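Local atomic coordinates of kallistatin (Homo sapiens, PDB entry 6F4V), a protein that inhibits tissue kallikrein by forming an equimolar, heat- and SDS-stable complex with the enzyme and being cleaved at its reactive site. Residues A[16-30]-A[277-290]. Sequence-based numbering, arbitrary orientation.
Sequences FYYLIASETPGKNIF and ISGSYVLDQILPRL. With EDO (1,2-ethanediol), chain E; EDO (1,2-ethanediol), chain G.
Arg289 grips Glu23 side-on in a salt bridge, NE donating to OE2 and NH2 to OE1 (both N...O distances 2.8 Å), each to the syn lone pair of its oxygen. The arginine chain, extended through chi2 and bent at chi3, turns NH1 onto the backbone O of Gln285 at 2.7 Å, and this third bond, with the two to Glu23, probably limits rotation of the guanidinium. Toward the other end of the contact, Phe30 N donates a hydrogen bond to Tyr281 OH (3.2 Å, 155° at the hydrogen), and a water 2.6 Å from Tyr281 OH donates to Asn28 O. In serpin architecture, this is where helix 6-23 and the short strand 29-31 lie against the end of strand 269-282, a member of the large mixed sheet, and the turn of helix 283-286 that follows it. Ile29 and Phe30 also form an antiparallel ladder with a strand of another protein chain.

Between the two polar ends, Phe16 directs its edge at the face of Tyr281 in a T-shaped pair, centroids 5.9 Å apart and planes at 90°, while Ile20 CG2 meets Tyr281 CE1 obliquely. A phenylalanine in place of Tyr281 lacks the hydroxyl, which would probably leave Phe30 N without its acceptor and the water that joins Tyr281 to Asn28 O less firmly held. With CG anti to the backbone N (chi1 -170°), the Phe16 ring swings in among Leu283, Ile286, Leu287 and Leu290, its CE2 lying 3.7 Å from Leu283 CD2. Leu19 spreads its two methyls, CD2 against Ile286 CG2 and CD1 3.6 Å from Leu290 CG.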
ATOM      1  N   PHE A  16      -9.572   0.438   4.227  1.00 21.75           N
ATOM      2  CA  PHE A  16      -8.832   1.693   4.214  1.00 21.67           C
ATOM      3  C   PHE A  16      -9.204   2.506   2.974  1.00 21.53           C
ATOM      4  O   PHE A  16      -9.496   3.703   3.066  1.00 20.96           O
ATOM      5  CB  PHE A  16      -7.320   1.461   4.297  1.00 21.95           C
ATOM      6  CG  PHE A  16      -6.520   2.711   4.519  1.00 22.40           C
ATOM      7  CD1 PHE A  16      -6.123   3.516   3.444  1.00 23.21           C
ATOM      8  CD2 PHE A  16      -6.123   3.073   5.782  1.00 23.73           C
ATOM      9  CE1 PHE A  16      -5.397   4.668   3.643  1.00 23.84           C
ATOM     10  CE2 PHE A  16      -5.373   4.231   5.992  1.00 23.99           C
ATOM     11  CZ  PHE A  16      -5.000   5.029   4.918  1.00 23.55           C
ATOM     12  N   TYR A  17      -9.183   1.858   1.822  1.00 21.64           N
ATOM     13  CA  TYR A  17      -9.552   2.507   0.549  1.00 21.56           C
ATOM     14  C   TYR A  17     -10.946   3.130   0.686  1.00 22.15           C
ATOM     15  O   TYR A  17     -11.185   4.288   0.317  1.00 22.36           O
ATOM     16  CB  TYR A  17      -9.489   1.530  -0.634  1.00 21.30           C
ATOM     17  CG  TYR A  17      -9.843   2.253  -1.895  1.00 21.41           C
ATOM     18  CD1 TYR A  17      -8.909   2.980  -2.578  1.00 21.47           C
ATOM     19  CD2 TYR A  17     -11.168   2.356  -2.296  1.00 21.81           C
ATOM     20  CE1 TYR A  17      -9.264   3.750  -3.687  1.00 22.43           C
ATOM     21  CE2 TYR A  17     -11.561   3.151  -3.372  1.00 21.86           C
ATOM     22  CZ  TYR A  17     -10.610   3.841  -4.076  1.00 22.85           C
ATOM     23  OH  TYR A  17     -11.019   4.653  -5.142  1.00 24.22           O
ATOM     24  N   TYR A  18     -11.884   2.331   1.148  1.00 23.34           N
ATOM     25  CA  TYR A  18     -13.277   2.795   1.206  1.00 24.82           C
ATOM     26  C   TYR A  18     -13.424   4.060   2.061  1.00 24.85           C
ATOM     27  O   TYR A  18     -14.144   4.982   1.692  1.00 24.76           O
ATOM     28  CB  TYR A  18     -14.185   1.718   1.732  1.00 26.33           C
ATOM     29  CG  TYR A  18     -15.647   2.121   1.674  1.00 29.23           C
ATOM     30  CD1 TYR A  18     -16.387   1.922   0.506  1.00 30.16           C
ATOM     31  CD2 TYR A  18     -16.282   2.701   2.768  1.00 31.11           C
ATOM     32  CE1 TYR A  18     -17.731   2.275   0.442  1.00 33.17           C
ATOM     33  CE2 TYR A  18     -17.640   3.061   2.712  1.00 32.50           C
ATOM     34  CZ  TYR A  18     -18.351   2.835   1.544  1.00 33.73           C
ATOM     35  OH  TYR A  18     -19.695   3.173   1.424  1.00 35.47           O
ATOM     36  N   LEU A  19     -12.737   4.089   3.191  1.00 25.15           N
ATOM     37  CA  LEU A  19     -12.776   5.245   4.109  1.00 26.25           C
ATOM     38  C   LEU A  19     -12.223   6.491   3.403  1.00 26.04           C
ATOM     39  O   LEU A  19     -12.868   7.548   3.398  1.00 27.11           O
ATOM     40  CB  LEU A  19     -11.999   4.946   5.396  1.00 27.03           C
ATOM     41  CG  LEU A  19     -11.896   6.095   6.444  1.00 28.86           C
ATOM     42  CD1 LEU A  19     -11.494   5.583   7.804  1.00 30.93           C
ATOM     43  CD2 LEU A  19     -10.862   7.134   6.090  1.00 30.73           C
ATOM     44  N   ILE A  20     -11.071   6.359   2.741  1.00 25.07           N
ATOM     45  CA  ILE A  20     -10.458   7.498   2.058  1.00 26.03           C
ATOM     46  C   ILE A  20     -11.355   7.992   0.931  1.00 25.82           C
ATOM     47  O   ILE A  20     -11.583   9.197   0.777  1.00 27.62           O
ATOM     48  CB  ILE A  20      -9.068   7.160   1.421  1.00 26.88           C
ATOM     49  CG1 ILE A  20      -8.092   6.617   2.473  1.00 27.46           C
ATOM     50  CG2 ILE A  20      -8.459   8.391   0.741  1.00 27.35           C
ATOM     51  CD1 ILE A  20      -7.840   7.526   3.648  1.00 28.51           C
ATOM     52  N   ALA A  21     -11.843   7.064   0.138  1.00 25.28           N
ATOM     53  CA  ALA A  21     -12.671   7.400  -1.028  1.00 25.83           C
ATOM     54  C   ALA A  21     -13.981   8.063  -0.625  1.00 28.46           C
ATOM     55  O   ALA A  21     -14.503   8.908  -1.339  1.00 28.47           O
ATOM     56  CB  ALA A  21     -12.957   6.165  -1.849  1.00 25.12           C
ATOM     57  N   SER A  22     -14.520   7.643   0.512  1.00 29.42           N
ATOM     58  CA  SER A  22     -15.785   8.201   0.960  1.00 31.96           C
ATOM     59  C   SER A  22     -15.578   9.536   1.695  1.00 32.42           C
ATOM     60  O   SER A  22     -16.428  10.423   1.575  1.00 33.07           O
ATOM     61  CB  SER A  22     -16.563   7.127   1.713  1.00 33.06           C
ATOM     62  OG  SER A  22     -15.959   6.909   2.908  1.00 36.91           O
ATOM     63  N   GLU A  23     -14.463   9.722   2.410  1.00 32.22           N
ATOM     64  CA  GLU A  23     -14.197  10.976   3.136  1.00 33.59           C
ATOM     65  C   GLU A  23     -13.626  12.080   2.244  1.00 35.76           C
ATOM     66  O   GLU A  23     -13.923  13.258   2.475  1.00 35.99           O
ATOM     67  CB  GLU A  23     -13.298  10.748   4.347  1.00 34.45           C
ATOM     68  CG  GLU A  23     -14.014   9.945   5.435  1.00 33.92           C
ATOM     69  CD  GLU A  23     -13.215   9.745   6.684  1.00 34.74           C
ATOM     70  OE1 GLU A  23     -12.067  10.217   6.767  1.00 36.13           O
ATOM     71  OE2 GLU A  23     -13.752   9.097   7.609  1.00 35.17           O
ATOM     72  N   THR A  24     -12.826  11.723   1.230  1.00 33.55           N
ATOM     73  CA  THR A  24     -12.296  12.690   0.261  1.00 35.42           C
ATOM     74  C   THR A  24     -12.604  12.226  -1.172  1.00 35.51           C
ATOM     75  O   THR A  24     -11.716  11.707  -1.883  1.00 35.11           O
ATOM     76  CB  THR A  24     -10.779  12.880   0.444  1.00 37.38           C
ATOM     77  OG1 THR A  24     -10.117  11.596   0.374  1.00 39.94           O
ATOM     78  CG2 THR A  24     -10.465  13.515   1.782  1.00 37.14           C
ATOM     79  N   PRO A  25     -13.871  12.381  -1.609  1.00 35.37           N
ATOM     80  CA  PRO A  25     -14.220  11.926  -2.945  1.00 34.92           C
ATOM     81  C   PRO A  25     -13.613  12.869  -3.997  1.00 34.91           C
ATOM     82  O   PRO A  25     -13.192  13.977  -3.662  1.00 34.40           O
ATOM     83  CB  PRO A  25     -15.767  11.948  -2.937  1.00 37.11           C
ATOM     84  CG  PRO A  25     -16.120  12.999  -1.937  1.00 37.50           C
ATOM     85  CD  PRO A  25     -15.051  12.907  -0.881  1.00 36.98           C
ATOM     86  N   GLY A  26     -13.495  12.396  -5.231  1.00 32.91           N
ATOM     87  CA  GLY A  26     -12.940  13.198  -6.316  1.00 33.30           C
ATOM     88  C   GLY A  26     -11.459  13.515  -6.241  1.00 33.09           C
ATOM     89  O   GLY A  26     -10.997  14.445  -6.911  1.00 32.72           O
ATOM     90  N   LYS A  27     -10.690  12.718  -5.476  1.00 30.80           N
ATOM     91  CA  LYS A  27      -9.261  12.956  -5.305  1.00 30.38           C
ATOM     92  C   LYS A  27      -8.495  11.675  -5.633  1.00 27.61           C
ATOM     93  O   LYS A  27      -8.940  10.576  -5.267  1.00 25.91           O
ATOM     94  CB  LYS A  27      -8.942  13.348  -3.868  1.00 32.64           C
ATOM     95  CG  LYS A  27      -9.557  14.696  -3.448  1.00 37.74           C
ATOM     96  CD  LYS A  27      -8.746  15.874  -3.973  1.00 40.90           C
ATOM     97  CE  LYS A  27      -9.589  17.137  -4.037  1.00 46.68           C
ATOM     98  NZ  LYS A  27     -10.397  17.346  -2.796  1.00 49.32           N
ATOM     99  N   ASN A  28      -7.324  11.854  -6.235  1.00 26.20           N
ATOM    100  CA  ASN A  28      -6.349  10.756  -6.412  1.00 24.71           C
ATOM    101  C   ASN A  28      -6.078  10.099  -5.050  1.00 24.20           C
ATOM    102  O   ASN A  28      -5.952  10.777  -4.004  1.00 23.72           O
ATOM    103  CB  ASN A  28      -5.020  11.244  -6.978  1.00 24.66           C
ATOM    104  CG  ASN A  28      -5.137  11.825  -8.380  1.00 25.17           C
ATOM    105  OD1 ASN A  28      -6.086  11.571  -9.082  1.00 25.13           O
ATOM    106  ND2 ASN A  28      -4.112  12.565  -8.802  1.00 25.53           N
ATOM    107  N   ILE A  29      -6.012   8.773  -5.075  1.00 23.42           N
ATOM    108  CA  ILE A  29      -5.710   7.970  -3.897  1.00 23.15           C
ATOM    109  C   ILE A  29      -4.578   7.021  -4.263  1.00 22.38           C
ATOM    110  O   ILE A  29      -4.594   6.421  -5.330  1.00 22.51           O
ATOM    111  CB  ILE A  29      -6.929   7.145  -3.435  1.00 23.50           C
ATOM    112  CG1 ILE A  29      -8.076   8.080  -2.995  1.00 24.36           C
ATOM    113  CG2 ILE A  29      -6.573   6.145  -2.342  1.00 22.36           C
ATOM    114  CD1 ILE A  29      -9.412   7.367  -2.878  1.00 25.08           C
ATOM    115  N   PHE A  30      -3.601   6.887  -3.373  1.00 21.96           N
ATOM    116  CA  PHE A  30      -2.589   5.857  -3.567  1.00 21.63           C
ATOM    117  C   PHE A  30      -1.920   5.503  -2.272  1.00 20.97           C
ATOM    118  O   PHE A  30      -1.369   6.357  -1.611  1.00 21.98           O
ATOM    119  CB  PHE A  30      -1.530   6.234  -4.649  1.00 21.64           C
ATOM    120  CG  PHE A  30      -0.751   5.049  -5.122  1.00 21.38           C
ATOM    121  CD1 PHE A  30      -1.380   4.043  -5.881  1.00 21.44           C
ATOM    122  CD2 PHE A  30       0.573   4.883  -4.763  1.00 21.61           C
ATOM    123  CE1 PHE A  30      -0.666   2.919  -6.283  1.00 21.72           C
ATOM    124  CE2 PHE A  30       1.269   3.736  -5.141  1.00 21.01           C
ATOM    125  CZ  PHE A  30       0.646   2.768  -5.907  1.00 21.18           C
ATOM    126  N   ILE A 277       1.021   9.456  -9.792  1.00 27.82           N
ATOM    127  CA  ILE A 277       0.203   9.971  -8.686  1.00 27.34           C
ATOM    128  C   ILE A 277       0.854   9.601  -7.358  1.00 26.36           C
ATOM    129  O   ILE A 277       1.753   8.719  -7.274  1.00 26.01           O
ATOM    130  CB  ILE A 277      -1.268   9.463  -8.679  1.00 27.97           C
ATOM    131  CG1 ILE A 277      -1.367   7.935  -8.559  1.00 28.45           C
ATOM    132  CG2 ILE A 277      -2.027   9.959  -9.897  1.00 29.20           C
ATOM    133  CD1 ILE A 277      -2.760   7.442  -8.184  1.00 28.70           C
ATOM    134  N   SER A 278       0.386  10.248  -6.308  1.00 26.35           N
ATOM    135  CA  SER A 278       0.876   9.957  -4.992  1.00 27.51           C
ATOM    136  C   SER A 278      -0.226  10.136  -3.979  1.00 27.46           C
ATOM    137  O   SER A 278      -1.262  10.756  -4.286  1.00 27.56           O
ATOM    138  CB  SER A 278       2.074  10.849  -4.701  1.00 29.39           C
ATOM    139  OG  SER A 278       1.683  12.185  -4.679  1.00 33.46           O
ATOM    140  N   GLY A 279       0.021   9.596  -2.788  1.00 26.06           N
ATOM    141  CA  GLY A 279      -0.847   9.754  -1.639  1.00 25.17           C
ATOM    142  C   GLY A 279      -0.072  10.076  -0.396  1.00 25.15           C
ATOM    143  O   GLY A 279       1.059   9.652  -0.244  1.00 24.99           O
ATOM    144  N   SER A 280      -0.714  10.782   0.538  1.00 25.63           N
ATOM    145  CA  SER A 280      -0.069  11.210   1.761  1.00 26.62           C
ATOM    146  C   SER A 280      -1.128  11.253   2.841  1.00 26.62           C
ATOM    147  O   SER A 280      -2.098  11.979   2.697  1.00 25.88           O
ATOM    148  CB  SER A 280       0.582  12.590   1.605  1.00 29.10           C
ATOM    149  OG  SER A 280       1.268  12.907   2.811  1.00 31.04           O
ATOM    150  N   TYR A 281      -0.959  10.438   3.873  1.00 25.28           N
ATOM    151  CA  TYR A 281      -1.990  10.201   4.885  1.00 25.77           C
ATOM    152  C   TYR A 281      -1.434  10.369   6.283  1.00 25.84           C
ATOM    153  O   TYR A 281      -0.296   9.978   6.587  1.00 24.71           O
ATOM    154  CB  TYR A 281      -2.641   8.801   4.703  1.00 25.18           C
ATOM    155  CG  TYR A 281      -3.114   8.630   3.271  1.00 24.66           C
ATOM    156  CD1 TYR A 281      -4.282   9.227   2.825  1.00 24.82           C
ATOM    157  CD2 TYR A 281      -2.325   7.957   2.335  1.00 24.17           C
ATOM    158  CE1 TYR A 281      -4.683   9.136   1.501  1.00 24.25           C
ATOM    159  CE2 TYR A 281      -2.709   7.861   1.011  1.00 23.64           C
ATOM    160  CZ  TYR A 281      -3.890   8.458   0.590  1.00 24.46           C
ATOM    161  OH  TYR A 281      -4.322   8.419  -0.712  1.00 23.63           O
ATOM    162  N   VAL A 282      -2.282  10.919   7.148  1.00 25.86           N
ATOM    163  CA  VAL A 282      -2.005  11.036   8.569  1.00 25.64           C
ATOM    164  C   VAL A 282      -2.779   9.925   9.275  1.00 25.53           C
ATOM    165  O   VAL A 282      -3.977  10.056   9.605  1.00 25.70           O
ATOM    166  CB  VAL A 282      -2.379  12.440   9.099  1.00 26.80           C
ATOM    167  CG1 VAL A 282      -1.944  12.587  10.545  1.00 28.06           C
ATOM    168  CG2 VAL A 282      -1.708  13.514   8.258  1.00 27.50           C
ATOM    169  N   LEU A 283      -2.103   8.795   9.471  1.00 24.79           N
ATOM    170  CA  LEU A 283      -2.767   7.605   9.977  1.00 24.58           C
ATOM    171  C   LEU A 283      -3.316   7.769  11.394  1.00 24.91           C
ATOM    172  O   LEU A 283      -4.357   7.191  11.711  1.00 24.05           O
ATOM    173  CB  LEU A 283      -1.823   6.423   9.930  1.00 24.18           C
ATOM    174  CG  LEU A 283      -1.325   5.998   8.547  1.00 23.77           C
ATOM    175  CD1 LEU A 283      -0.486   4.739   8.650  1.00 23.23           C
ATOM    176  CD2 LEU A 283      -2.443   5.801   7.530  1.00 23.68           C
ATOM    177  N   ASP A 284      -2.645   8.569  12.218  1.00 26.42           N
ATOM    178  CA  ASP A 284      -3.154   8.833  13.580  1.00 28.35           C
ATOM    179  C   ASP A 284      -4.501   9.543  13.564  1.00 29.73           C
ATOM    180  O   ASP A 284      -5.258   9.391  14.523  1.00 31.44           O
ATOM    181  CB  ASP A 284      -2.148   9.591  14.463  1.00 29.66           C
ATOM    182  CG  ASP A 284      -1.700  10.858  13.850  1.00 30.48           C
ATOM    183  OD1 ASP A 284      -0.742  10.798  13.051  1.00 30.34           O
ATOM    184  OD2 ASP A 284      -2.351  11.901  14.118  1.00 31.82           O
ATOM    185  N   GLN A 285      -4.806  10.260  12.477  1.00 30.00           N
ATOM    186  CA  GLN A 285      -6.109  10.900  12.277  1.00 32.22           C
ATOM    187  C   GLN A 285      -7.141  10.005  11.594  1.00 31.63           C
ATOM    188  O   GLN A 285      -8.338  10.164  11.841  1.00 35.30           O
ATOM    189  CB  GLN A 285      -5.952  12.252  11.544  1.00 33.41           C
ATOM    190  CG  GLN A 285      -5.229  13.292  12.401  1.00 35.89           C
ATOM    191  CD  GLN A 285      -4.845  14.562  11.634  1.00 38.22           C
ATOM    192  OE1 GLN A 285      -5.093  14.670  10.441  1.00 41.22           O
ATOM    193  NE2 GLN A 285      -4.217  15.526  12.330  1.00 39.45           N
ATOM    194  N   ILE A 286      -6.695   9.028  10.808  1.00 28.29           N
ATOM    195  CA  ILE A 286      -7.579   8.136  10.044  1.00 26.70           C
ATOM    196  C   ILE A 286      -7.932   6.831  10.752  1.00 25.30           C
ATOM    197  O   ILE A 286      -9.095   6.449  10.811  1.00 25.51           O
ATOM    198  CB  ILE A 286      -6.934   7.803   8.670  1.00 26.61           C
ATOM    199  CG1 ILE A 286      -6.813   9.067   7.804  1.00 28.32           C
ATOM    200  CG2 ILE A 286      -7.709   6.716   7.911  1.00 26.21           C
ATOM    201  CD1 ILE A 286      -5.770   8.930   6.694  1.00 28.39           C
ATOM    202  N   LEU A 287      -6.933   6.151  11.299  1.00 24.56           N
ATOM    203  CA  LEU A 287      -7.118   4.811  11.822  1.00 24.64           C
ATOM    204  C   LEU A 287      -8.045   4.667  13.001  1.00 25.37           C
ATOM    205  O   LEU A 287      -8.617   3.607  13.156  1.00 25.16           O
ATOM    206  CB  LEU A 287      -5.789   4.134  12.117  1.00 25.16           C
ATOM    207  CG  LEU A 287      -4.899   3.809  10.912  1.00 25.45           C
ATOM    208  CD1 LEU A 287      -3.656   3.111  11.404  1.00 26.37           C
ATOM    209  CD2 LEU A 287      -5.561   3.000   9.823  1.00 26.01           C
ATOM    210  N   PRO A 288      -8.265   5.725  13.809  1.00 26.71           N
ATOM    211  CA  PRO A 288      -9.300   5.553  14.826  1.00 28.06           C
ATOM    212  C   PRO A 288     -10.679   5.185  14.255  1.00 29.42           C
ATOM    213  O   PRO A 288     -11.489   4.578  14.967  1.00 32.61           O
ATOM    214  CB  PRO A 288      -9.345   6.932  15.510  1.00 28.46           C
ATOM    215  CG  PRO A 288      -7.954   7.423  15.374  1.00 28.04           C
ATOM    216  CD  PRO A 288      -7.549   6.999  13.982  1.00 27.35           C
ATOM    217  N   ARG A 289     -10.950   5.544  12.998  1.00 28.58           N
ATOM    218  CA  ARG A 289     -12.186   5.157  12.341  1.00 28.97           C
ATOM    219  C   ARG A 289     -12.162   3.795  11.659  1.00 28.57           C
ATOM    220  O   ARG A 289     -13.173   3.412  11.081  1.00 28.51           O
ATOM    221  CB  ARG A 289     -12.630   6.248  11.381  1.00 30.14           C
ATOM    222  CG  ARG A 289     -12.984   7.517  12.122  1.00 31.98           C
ATOM    223  CD  ARG A 289     -13.520   8.617  11.221  1.00 33.35           C
ATOM    224  NE  ARG A 289     -12.623   9.025  10.145  1.00 33.21           N
ATOM    225  CZ  ARG A 289     -11.472   9.688  10.299  1.00 34.95           C
ATOM    226  NH1 ARG A 289     -11.002  10.005  11.504  1.00 35.90           N
ATOM    227  NH2 ARG A 289     -10.750  10.004   9.235  1.00 35.15           N
ATOM    228  N   LEU A 290     -11.050   3.058  11.756  1.00 28.09           N
ATOM    229  CA  LEU A 290     -10.937   1.701  11.224  1.00 28.47           C
ATOM    230  C   LEU A 290     -10.617   0.673  12.297  1.00 28.76           C
ATOM    231  O   LEU A 290     -10.065  -0.375  11.989  1.00 28.81           O
ATOM    232  CB  LEU A 290      -9.851   1.662  10.142  1.00 28.88           C
ATOM    233  CG  LEU A 290     -10.131   2.468   8.894  1.00 28.86           C
ATOM    234  CD1 LEU A 290      -8.948   2.475   7.940  1.00 29.68           C
ATOM    235  CD2 LEU A 290     -11.375   1.937   8.190  1.00 30.29           C
TER
HETATM  236  C1  EDO E 402      -6.712  14.934  -8.138  1.00 40.82           C
HETATM  237  O1  EDO E 402      -6.530  14.640  -6.756  1.00 35.13           O
HETATM  238  C2  EDO E 402      -7.308  16.334  -8.255  1.00 44.39           C
HETATM  239  O2  EDO E 402      -8.715  16.207  -8.123  1.00 44.47           O
HETATM  240  C1  EDO G 404      -9.197  10.904   4.516  1.00 59.55           C
HETATM  241  O1  EDO G 404      -9.963  11.657   5.467  1.00 56.62           O
HETATM  242  C2  EDO G 404      -8.325  11.832   3.675  1.00 61.47           C
HETATM  243  O2  EDO G 404      -6.936  11.679   4.001  1.00 61.68           O
HETATM  244  O   HOH W   1      -5.721  10.488  -1.376  1.00 26.83           O
HETATM  245  O   HOH W   2      -1.425  12.575  -7.033  1.00 31.83           O